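Local coordinates for protein putative methyltransferase (Emericella variicolor, PDB 7DMB) that probably acts in trans as a methyltransferase in calbistrin polyketide biosynthesis and binds S-adenosyl-L-homocysteine, the spent form of the methyl donor, at residues A[54-57]-A[58-62]; A[190-193]-A[194-197]; A[242-245]-A[246-249]; A[61-64]-A[65-68]. One frame throughout, in Å; residues are numbered along the deposited sequence.

Overall arrangement
Following the chain from its N terminus, contact 1 (54-57 with 58-62) covers the start of helix 56-79, and contact 4 (61-64 with 65-68) continues along the same helix, sharing Met61 and Ile62, with centres about 10 Å apart. Both belong to the helical part of the chain. Contact 2 (190-193 with 194-197) finishes helix 187-196, just ahead of strand 200-205, and contact 3 (242-245 with 246-249) spans helix 242-248 between strands 229-236 and 255-259 of the large sheet. Each is built mainly of i to i+4 contacts and closes no longer loop; none encloses or crosses another. Contacts 2 and 4 lie on opposite sides of the chain's centre, about 39 Å apart between their centres.

Contact 1. Residues A[54-57]-A[58-62]; sequences ESQS and EQEMI
Ser55 and Gln59 grip each other twice at the start of helix 56-79. The backbone N of Gln59 donates to Ser55 O at 3.0 Å, and its side chain returns over the same residue to place NE2 2.8 Å from Ser55 OG. That second bond leaves nearly within the amide plane of Gln59. Its partner is in place because Ser55 OG sits between the backbone N and the carbonyl carbon (chi1 68°). The same amide is held from further sides: NE2 also donates to Phe372 O, and OE1 accepts from Gln108. Beside this pair, Glu58 CG packs 3.3 Å from Ser55 O, while the buried carboxylate goes on to Trp179, Tyr138 and a salt bridge with Arg53. The other flank faces solvent. Glu60 CG runs past Gln56 O at 3.2 Å on a partly exposed surface, and Ser57 is exposed, joined to the next turn through its carbonyl O, 2.9 Å from Met61 N. Glu54, also exposed, reaches back with OE2 to accept from Gln56 N at 3.1 Å, from above its carboxylate plane. This is a helix N-terminus: Ser55 holds the N-cap position, yet its hydroxyl serves Gln59 rather than making a capping bond.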
loop_
_atom_site.group_PDB
_atom_site.type_symbol
_atom_site.label_atom_id
_atom_site.label_comp_id
_atom_site.label_asym_id
_atom_site.label_seq_id
_atom_site.Cartn_x
_atom_site.Cartn_y
_atom_site.Cartn_z
ATOM N N GLU A 54 3.864 12.805 -13.049
ATOM C CA GLU A 54 5.248 12.347 -13.068
ATOM C C GLU A 54 5.810 12.462 -11.661
ATOM O O GLU A 54 5.608 13.471 -10.986
ATOM C CB GLU A 54 6.079 13.177 -14.048
ATOM C CG GLU A 54 7.235 12.429 -14.687
ATOM C CD GLU A 54 8.528 12.521 -13.871
ATOM O OE1 GLU A 54 9.551 11.939 -14.299
ATOM O OE2 GLU A 54 8.528 13.175 -12.800
ATOM N N SER A 55 6.493 11.427 -11.196
ATOM C CA SER A 55 6.840 11.371 -9.783
ATOM C C SER A 55 8.309 11.056 -9.527
ATOM O O SER A 55 8.674 10.791 -8.378
ATOM C CB SER A 55 5.954 10.345 -9.075
ATOM O OG SER A 55 6.268 9.038 -9.501
ATOM N N GLN A 56 9.156 11.089 -10.556
ATOM C CA GLN A 56 10.556 10.726 -10.381
ATOM C C GLN A 56 11.284 11.661 -9.419
ATOM O O GLN A 56 12.167 11.214 -8.683
ATOM C CB GLN A 56 11.253 10.692 -11.739
ATOM C CG GLN A 56 10.692 9.592 -12.665
ATOM C CD GLN A 56 10.793 8.189 -12.064
ATOM O OE1 GLN A 56 9.794 7.463 -11.979
ATOM N NE2 GLN A 56 12.001 7.801 -11.656
ATOM N N SER A 57 10.931 12.946 -9.400
ATOM C CA SER A 57 11.591 13.876 -8.489
ATOM C C SER A 57 11.312 13.521 -7.033
ATOM O O SER A 57 12.241 13.402 -6.226
ATOM C CB SER A 57 11.150 15.310 -8.777
ATOM O OG SER A 57 11.878 15.846 -9.859
ATOM N N GLU A 58 10.034 13.373 -6.668
ATOM C CA GLU A 58 9.725 13.085 -5.269
ATOM C C GLU A 58 10.226 11.705 -4.859
ATOM O O GLU A 58 10.637 11.524 -3.708
ATOM C CB GLU A 58 8.220 13.213 -5.008
ATOM C CG GLU A 58 7.329 12.212 -5.736
ATOM C CD GLU A 58 5.860 12.655 -5.726
ATOM O OE1 GLU A 58 5.510 13.535 -6.522
ATOM O OE2 GLU A 58 5.064 12.135 -4.916
ATOM N N GLN A 59 10.215 10.737 -5.790
ATOM C CA GLN A 59 10.740 9.395 -5.520
ATOM C C GLN A 59 12.239 9.417 -5.252
ATOM O O GLN A 59 12.742 8.635 -4.437
ATOM C CB GLN A 59 10.458 8.460 -6.698
ATOM C CG GLN A 59 9.019 7.965 -6.827
ATOM C CD GLN A 59 8.907 6.821 -7.818
ATOM O OE1 GLN A 59 9.694 5.892 -7.778
ATOM N NE2 GLN A 59 7.925 6.885 -8.704
ATOM N N GLU A 60 12.977 10.255 -5.976
ATOM C CA GLU A 60 14.409 10.406 -5.727
ATOM C C GLU A 60 14.682 11.228 -4.479
ATOM O O GLU A 60 15.698 11.009 -3.810
ATOM C CB GLU A 60 15.094 11.045 -6.933
ATOM C CG GLU A 60 15.144 10.126 -8.137
ATOM C CD GLU A 60 15.217 10.872 -9.446
ATOM O OE1 GLU A 60 15.515 12.085 -9.426
ATOM O OE2 GLU A 60 14.972 10.239 -10.496
ATOM N N MET A 61 13.797 12.176 -4.153
ATOM C CA MET A 61 13.899 12.851 -2.865
ATOM C C MET A 61 13.711 11.857 -1.724
ATOM O O MET A 61 14.451 11.888 -0.733
ATOM C CB MET A 61 12.862 13.967 -2.783
ATOM C CG MET A 61 13.084 14.945 -1.651
ATOM S SD MET A 61 11.578 15.835 -1.230
ATOM C CE MET A 61 11.289 16.694 -2.774
ATOM N N ILE A 62 12.721 10.962 -1.865
ATOM C CA ILE A 62 12.454 9.932 -0.862
ATOM C C ILE A 62 13.648 8.996 -0.737
ATOM O O ILE A 62 14.138 8.718 0.363
ATOM C CB ILE A 62 11.174 9.154 -1.229
ATOM C CG1 ILE A 62 9.931 9.986 -0.931
ATOM C CG2 ILE A 62 11.108 7.803 -0.504
ATOM C CD1 ILE A 62 8.685 9.400 -1.506
#

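Contact 2. Residues A[190-193]-A[194-197]; sequences INLM and GRTN
Arg195 folds back over the preceding turn of helix 187-196 to meet Asn191, four residues earlier. Its CB lies 3.5 Å from Asn191 O, the carbonyl that also accepts from Arg195 N, and CG keeps close to the same oxygen. CD then passes 3.5 Å from Asn191 OD1. The bend at chi3 (-65°) turns NE onto Asn191 OD1 in a short, nearly straight hydrogen bond of 2.6 Å. OD1 lies in the guanidinium plane, but NE stands above the plane of the amide carbonyl, away from a lone pair. CZ sits beside the same OD1. Farther out, NH2 rests 3.5 Å from Leu192 CA, and a water accepts from NH2 at 3.0 Å while donating to Asn191 OD1, closing a ring at the guanidinium edge. One residue along, Leu192 O receives both Thr196 N and Thr196 OG1, the hydroxyl at 2.6 Å, from opposite faces of its carbonyl plane; Leu192 CD1 lies alongside that hydroxyl. Asn197, the first residue beyond the helix, turns its OD1 to Gly199 N. Because a neutral oxygen takes the NE-H, the bond directs the guanidinium without neutralising it, and the positive charge is probably met by solvent such as the bridging water.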
loop_
_atom_site.group_PDB
_atom_site.type_symbol
_atom_site.label_atom_id
_atom_site.label_comp_id
_atom_site.label_asym_id
_atom_site.label_seq_id
_atom_site.Cartn_x
_atom_site.Cartn_y
_atom_site.Cartn_z
ATOM N N ILE A 190 -13.726 3.629 -10.481
ATOM C CA ILE A 190 -14.804 3.560 -9.505
ATOM C C ILE A 190 -16.058 4.205 -10.071
ATOM O O ILE A 190 -17.160 3.651 -9.975
ATOM C CB ILE A 190 -14.360 4.208 -8.182
ATOM C CG1 ILE A 190 -13.157 3.458 -7.593
ATOM C CG2 ILE A 190 -15.516 4.261 -7.183
ATOM C CD1 ILE A 190 -13.448 2.036 -7.195
ATOM N N ASN A 191 -15.906 5.366 -10.710
ATOM C CA ASN A 191 -17.064 6.035 -11.291
ATOM C C ASN A 191 -17.751 5.148 -12.335
ATOM O O ASN A 191 -18.982 5.072 -12.379
ATOM C CB ASN A 191 -16.631 7.376 -11.879
ATOM C CG ASN A 191 -17.783 8.153 -12.478
ATOM O OD1 ASN A 191 -17.882 8.285 -13.691
ATOM N ND2 ASN A 191 -18.660 8.674 -11.624
ATOM N N LEU A 192 -16.974 4.444 -13.162
ATOM C CA LEU A 192 -17.565 3.579 -14.183
ATOM C C LEU A 192 -18.395 2.464 -13.546
ATOM O O LEU A 192 -19.537 2.220 -13.955
ATOM C CB LEU A 192 -16.470 3.000 -15.085
ATOM C CG LEU A 192 -16.929 1.921 -16.080
ATOM C CD1 LEU A 192 -18.079 2.451 -16.913
ATOM C CD2 LEU A 192 -15.772 1.433 -16.994
ATOM N N MET A 193 -17.837 1.783 -12.536
ATOM C CA MET A 193 -18.597 0.791 -11.780
ATOM C C MET A 193 -19.884 1.376 -11.208
ATOM O O MET A 193 -20.950 0.750 -11.282
ATOM C CB MET A 193 -17.734 0.232 -10.649
ATOM C CG MET A 193 -16.522 -0.509 -11.122
ATOM S SD MET A 193 -15.413 -0.798 -9.758
ATOM C CE MET A 193 -14.522 -2.228 -10.386
ATOM N N GLY A 194 -19.803 2.576 -10.631
ATOM C CA GLY A 194 -20.970 3.162 -9.987
ATOM C C GLY A 194 -22.023 3.637 -10.974
ATOM O O GLY A 194 -23.223 3.436 -10.762
ATOM N N ARG A 195 -21.600 4.277 -12.062
ATOM C CA ARG A 195 -22.570 4.605 -13.094
ATOM C C ARG A 195 -23.169 3.350 -13.722
ATOM O O ARG A 195 -24.322 3.381 -14.180
ATOM C CB ARG A 195 -21.924 5.487 -14.156
ATOM C CG ARG A 195 -21.741 6.941 -13.710
ATOM C CD ARG A 195 -21.141 7.773 -14.826
ATOM N NE ARG A 195 -19.787 7.334 -15.148
ATOM C CZ ARG A 195 -19.462 6.580 -16.194
ATOM N NH1 ARG A 195 -20.402 6.168 -17.037
ATOM N NH2 ARG A 195 -18.195 6.243 -16.398
ATOM N N THR A 196 -22.416 2.235 -13.746
ATOM C CA THR A 196 -22.927 0.993 -14.330
ATOM C C THR A 196 -23.853 0.262 -13.367
ATOM O O THR A 196 -24.875 -0.295 -13.783
ATOM C CB THR A 196 -21.785 0.054 -14.733
ATOM O OG1 THR A 196 -20.855 0.728 -15.599
ATOM C CG2 THR A 196 -22.350 -1.180 -15.439
ATOM N N ASN A 197 -23.491 0.222 -12.084
ATOM C CA ASN A 197 -24.340 -0.323 -11.026
ATOM C C ASN A 197 -24.495 0.757 -9.963
ATOM O O ASN A 197 -23.684 0.836 -9.025
ATOM C CB ASN A 197 -23.759 -1.605 -10.432
ATOM C CG ASN A 197 -24.657 -2.204 -9.340
ATOM O OD1 ASN A 197 -25.758 -1.691 -9.054
ATOM N ND2 ASN A 197 -24.182 -3.286 -8.713
HETATM O O HOH W 1 -15.427 7.095 -15.527
#

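Contact 3. Residues A[242-245]-A[246-249]; sequences FDSA and KRRF
Arg247 lays its guanidinium flat against the preceding turn, with Ser244 CA 3.4 Å above the plane and over its centre. Polar bonding between the two halves is all backbone: Lys246 N to Phe242 O, Arg247 N to Asp243 O, Arg248 N to Ser244 O at 2.8 Å and Phe249 N to Ala245 O. Van der Waals packing comes from the Arg247 guanidinium and the Lys246 stem. The bend of Arg247 at chi3 (-116°) swings the flat group back, setting NH1 3.5 Å from Ser244 CB and NH2 3.6 Å from Asp243 CB. Lys246 CG passes 3.3 Å from Phe242 O. Electrostatics are looser: Asp243 OD1 stays 5.1 Å from Lys246 NZ and OD2 5.2 Å from Arg247 NH2, both too far for an ion pair. Apolar contact is confined to Ala245 CB, 4.2 Å from Phe249 CD2. Arg248 extends away, to a salt bridge with Asp178 and a bond to Thr209 O in the S-adenosylhomocysteine site. Helix 242-248 crosses over between strands 229-236 and 255-259 in a beta-alpha-beta unit of the Rossmann-like methyltransferase fold: Ala245 and Phe249 pack on Phe234 and Tyr257, and Phe249 also meets Phe217 of helix 211-220.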
loop_
_atom_site.group_PDB
_atom_site.type_symbol
_atom_site.label_atom_id
_atom_site.label_comp_id
_atom_site.label_asym_id
_atom_site.label_seq_id
_atom_site.Cartn_x
_atom_site.Cartn_y
_atom_site.Cartn_z
ATOM N N PHE A 242 -11.803 2.536 13.631
ATOM C CA PHE A 242 -13.155 2.867 13.184
ATOM C C PHE A 242 -13.585 4.272 13.618
ATOM O O PHE A 242 -14.287 4.963 12.869
ATOM C CB PHE A 242 -14.141 1.812 13.689
ATOM C CG PHE A 242 -13.973 0.460 13.045
ATOM C CD1 PHE A 242 -13.128 0.291 11.946
ATOM C CD2 PHE A 242 -14.662 -0.642 13.531
ATOM C CE1 PHE A 242 -12.961 -0.958 11.354
ATOM C CE2 PHE A 242 -14.508 -1.891 12.933
ATOM C CZ PHE A 242 -13.657 -2.043 11.843
ATOM N N ASP A 243 -13.172 4.727 14.807
ATOM C CA ASP A 243 -13.589 6.055 15.267
ATOM C C ASP A 243 -13.097 7.141 14.317
ATOM O O ASP A 243 -13.878 7.971 13.840
ATOM C CB ASP A 243 -13.092 6.303 16.693
ATOM C CG ASP A 243 -13.889 5.520 17.724
ATOM O OD1 ASP A 243 -15.089 5.301 17.471
ATOM O OD2 ASP A 243 -13.334 5.100 18.758
ATOM N N SER A 244 -11.804 7.128 13.995
ATOM C CA SER A 244 -11.268 8.190 13.155
ATOM C C SER A 244 -11.825 8.115 11.738
ATOM O O SER A 244 -12.044 9.147 11.090
ATOM C CB SER A 244 -9.736 8.119 13.146
ATOM O OG SER A 244 -9.225 8.683 11.949
ATOM N N ALA A 245 -12.097 6.905 11.253
ATOM C CA ALA A 245 -12.635 6.788 9.909
ATOM C C ALA A 245 -14.093 7.228 9.867
ATOM O O ALA A 245 -14.549 7.782 8.857
ATOM C CB ALA A 245 -12.465 5.360 9.394
ATOM N N LYS A 246 -14.829 7.035 10.962
ATOM C CA LYS A 246 -16.184 7.577 11.019
ATOM C C LYS A 246 -16.171 9.103 10.992
ATOM O O LYS A 246 -17.097 9.714 10.446
ATOM C CB LYS A 246 -16.911 7.063 12.263
ATOM C CG LYS A 246 -17.469 5.639 12.143
ATOM C CD LYS A 246 -17.861 5.101 13.513
ATOM C CE LYS A 246 -18.742 3.877 13.393
ATOM N NZ LYS A 246 -18.697 3.040 14.613
ATOM N N ARG A 247 -15.135 9.729 11.574
ATOM C CA ARG A 247 -14.941 11.171 11.424
ATOM C C ARG A 247 -14.575 11.521 9.986
ATOM O O ARG A 247 -15.215 12.376 9.360
ATOM C CB ARG A 247 -13.840 11.679 12.370
ATOM C CG ARG A 247 -14.182 11.765 13.848
ATOM C CD ARG A 247 -12.884 11.945 14.684
ATOM N NE ARG A 247 -12.580 10.830 15.605
ATOM C CZ ARG A 247 -11.352 10.360 15.837
ATOM N NH1 ARG A 247 -10.301 10.890 15.213
ATOM N NH2 ARG A 247 -11.157 9.355 16.694
ATOM N N ARG A 248 -13.522 10.876 9.456
ATOM C CA ARG A 248 -13.039 11.189 8.111
ATOM C C ARG A 248 -14.141 11.062 7.061
ATOM O O ARG A 248 -14.199 11.860 6.116
ATOM C CB ARG A 248 -11.860 10.286 7.751
ATOM C CG ARG A 248 -11.396 10.432 6.311
ATOM C CD ARG A 248 -10.074 9.741 6.096
ATOM N NE ARG A 248 -9.356 10.260 4.939
ATOM C CZ ARG A 248 -8.132 9.874 4.603
ATOM N NH1 ARG A 248 -7.511 8.959 5.328
ATOM N NH2 ARG A 248 -7.534 10.401 3.546
ATOM N N PHE A 249 -15.036 10.080 7.212
ATOM C CA PHE A 249 -16.086 9.825 6.228
ATOM C C PHE A 249 -17.474 10.111 6.780
ATOM O O PHE A 249 -18.458 9.486 6.372
ATOM C CB PHE A 249 -15.980 8.400 5.707
ATOM C CG PHE A 249 -14.603 8.078 5.204
ATOM C CD1 PHE A 249 -14.061 8.806 4.155
ATOM C CD2 PHE A 249 -13.822 7.110 5.827
ATOM C CE1 PHE A 249 -12.788 8.548 3.693
ATOM C CE2 PHE A 249 -12.540 6.843 5.372
ATOM C CZ PHE A 249 -12.023 7.561 4.299
#

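Contact 4. Residues A[61-64]-A[65-68]; sequences MIAR and MWVL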
loop_
_atom_site.group_PDB
_atom_site.type_symbol
_atom_site.label_atom_id
_atom_site.label_comp_id
_atom_site.label_asym_id
_atom_site.label_seq_id
_atom_site.Cartn_x
_atom_site.Cartn_y
_atom_site.Cartn_z
ATOM N N MET A 61 13.797 12.176 -4.153
ATOM C CA MET A 61 13.899 12.851 -2.865
ATOM C C MET A 61 13.711 11.857 -1.724
ATOM O O MET A 61 14.451 11.888 -0.733
ATOM C CB MET A 61 12.862 13.967 -2.783
ATOM C CG MET A 61 13.084 14.945 -1.651
ATOM S SD MET A 61 11.578 15.835 -1.230
ATOM C CE MET A 61 11.289 16.694 -2.774
ATOM N N ILE A 62 12.721 10.962 -1.865
ATOM C CA ILE A 62 12.454 9.932 -0.862
ATOM C C ILE A 62 13.648 8.996 -0.737
ATOM O O ILE A 62 14.138 8.718 0.363
ATOM C CB ILE A 62 11.174 9.154 -1.229
ATOM C CG1 ILE A 62 9.931 9.986 -0.931
ATOM C CG2 ILE A 62 11.108 7.803 -0.504
ATOM C CD1 ILE A 62 8.685 9.400 -1.506
ATOM N N ALA A 63 14.115 8.474 -1.869
ATOM C CA ALA A 63 15.216 7.530 -1.833
ATOM C C ALA A 63 16.425 8.158 -1.162
ATOM O O ALA A 63 17.050 7.553 -0.282
ATOM C CB ALA A 63 15.548 7.073 -3.254
ATOM N N ARG A 64 16.746 9.395 -1.562
ATOM C CA ARG A 64 17.845 10.142 -0.966
ATOM C C ARG A 64 17.717 10.202 0.548
ATOM O O ARG A 64 18.707 10.019 1.273
ATOM C CB ARG A 64 17.879 11.557 -1.548
ATOM C CG ARG A 64 18.931 12.461 -0.925
ATOM C CD ARG A 64 18.823 13.884 -1.463
ATOM N NE ARG A 64 19.830 14.765 -0.886
ATOM C CZ ARG A 64 21.090 14.838 -1.306
ATOM N NH1 ARG A 64 21.512 14.079 -2.310
ATOM N NH2 ARG A 64 21.934 15.676 -0.718
ATOM N N MET A 65 16.496 10.425 1.039
ATOM C CA MET A 65 16.293 10.607 2.469
ATOM C C MET A 65 16.461 9.302 3.227
ATOM O O MET A 65 17.157 9.260 4.251
ATOM C CB MET A 65 14.914 11.181 2.754
ATOM C CG MET A 65 14.680 11.333 4.243
ATOM S SD MET A 65 15.623 12.735 4.889
ATOM C CE MET A 65 15.276 12.657 6.637
ATOM N N TRP A 66 15.790 8.229 2.774
ATOM C CA TRP A 66 15.902 6.990 3.534
ATOM C C TRP A 66 17.298 6.405 3.410
ATOM O O TRP A 66 17.750 5.728 4.333
ATOM C CB TRP A 66 14.807 5.978 3.149
ATOM C CG TRP A 66 15.061 5.086 1.945
ATOM C CD1 TRP A 66 14.470 5.198 0.708
ATOM C CD2 TRP A 66 15.914 3.932 1.874
ATOM N NE1 TRP A 66 14.918 4.203 -0.124
ATOM C CE2 TRP A 66 15.808 3.413 0.564
ATOM C CE3 TRP A 66 16.766 3.292 2.784
ATOM C CZ2 TRP A 66 16.523 2.289 0.143
ATOM C CZ3 TRP A 66 17.483 2.167 2.354
ATOM C CH2 TRP A 66 17.354 1.684 1.051
ATOM N N VAL A 67 18.012 6.686 2.316
ATOM C CA VAL A 67 19.410 6.258 2.234
ATOM C C VAL A 67 20.259 7.001 3.269
ATOM O O VAL A 67 21.133 6.413 3.919
ATOM C CB VAL A 67 19.964 6.458 0.807
ATOM C CG1 VAL A 67 21.507 6.364 0.808
ATOM C CG2 VAL A 67 19.362 5.434 -0.165
ATOM N N LEU A 68 20.026 8.304 3.424
ATOM C CA LEU A 68 20.748 9.075 4.433
ATOM C C LEU A 68 20.478 8.546 5.842
ATOM O O LEU A 68 21.415 8.322 6.621
ATOM C CB LEU A 68 20.368 10.552 4.328
ATOM C CG LEU A 68 20.997 11.377 3.205
ATOM C CD1 LEU A 68 20.130 12.630 2.924
ATOM C CD2 LEU A 68 22.420 11.790 3.587
#
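Four regular i to i+4 backbone bonds run from Met65, Trp66, Val67 and Leu68 to Met61, Ile62, Ala63 and Arg64, with Met65 N adding a weak bond to Ile62 O. Trp66 packs back on the preceding turn. Its CG sits between the backbone N and the carbonyl carbon (chi1 85°), which brings the indole back along the helix, so that CD1 lies 3.5 Å from Ala63 CA and Ala63 O stands over one face of the ring. The Ile62 side chain approaches through CG2, 4.4 Å from Trp66 CD1, a loose apolar touch. Val67 comes down on the same carbonyl from its own position, CG2 3.1 Å from Ala63 O, and the same methyl also lies 4.1 Å above the centre of the Trp66 ring. On another flank Arg64 and Leu68 run side by side, pointing the same way. Leu68 CD1 touches the Arg64 stem at CG, 4.0 Å away, and Leu68 CG rests 3.3 Å from Arg64 O. The arginine is extended from CG to NE, which carries its charged end beyond this apolar contact to a long, weak ion pair with Asp111. The turn is largely buried among helices. Met61 and Arg64 face helix 120-134, Met65 and Ile62 pack on helix 140-157, and Leu115 of helix 112-117 meets Arg64, Val67 and Leu68, while Trp66 meets the rings of Tyr319 and Phe322 in helix 319-324.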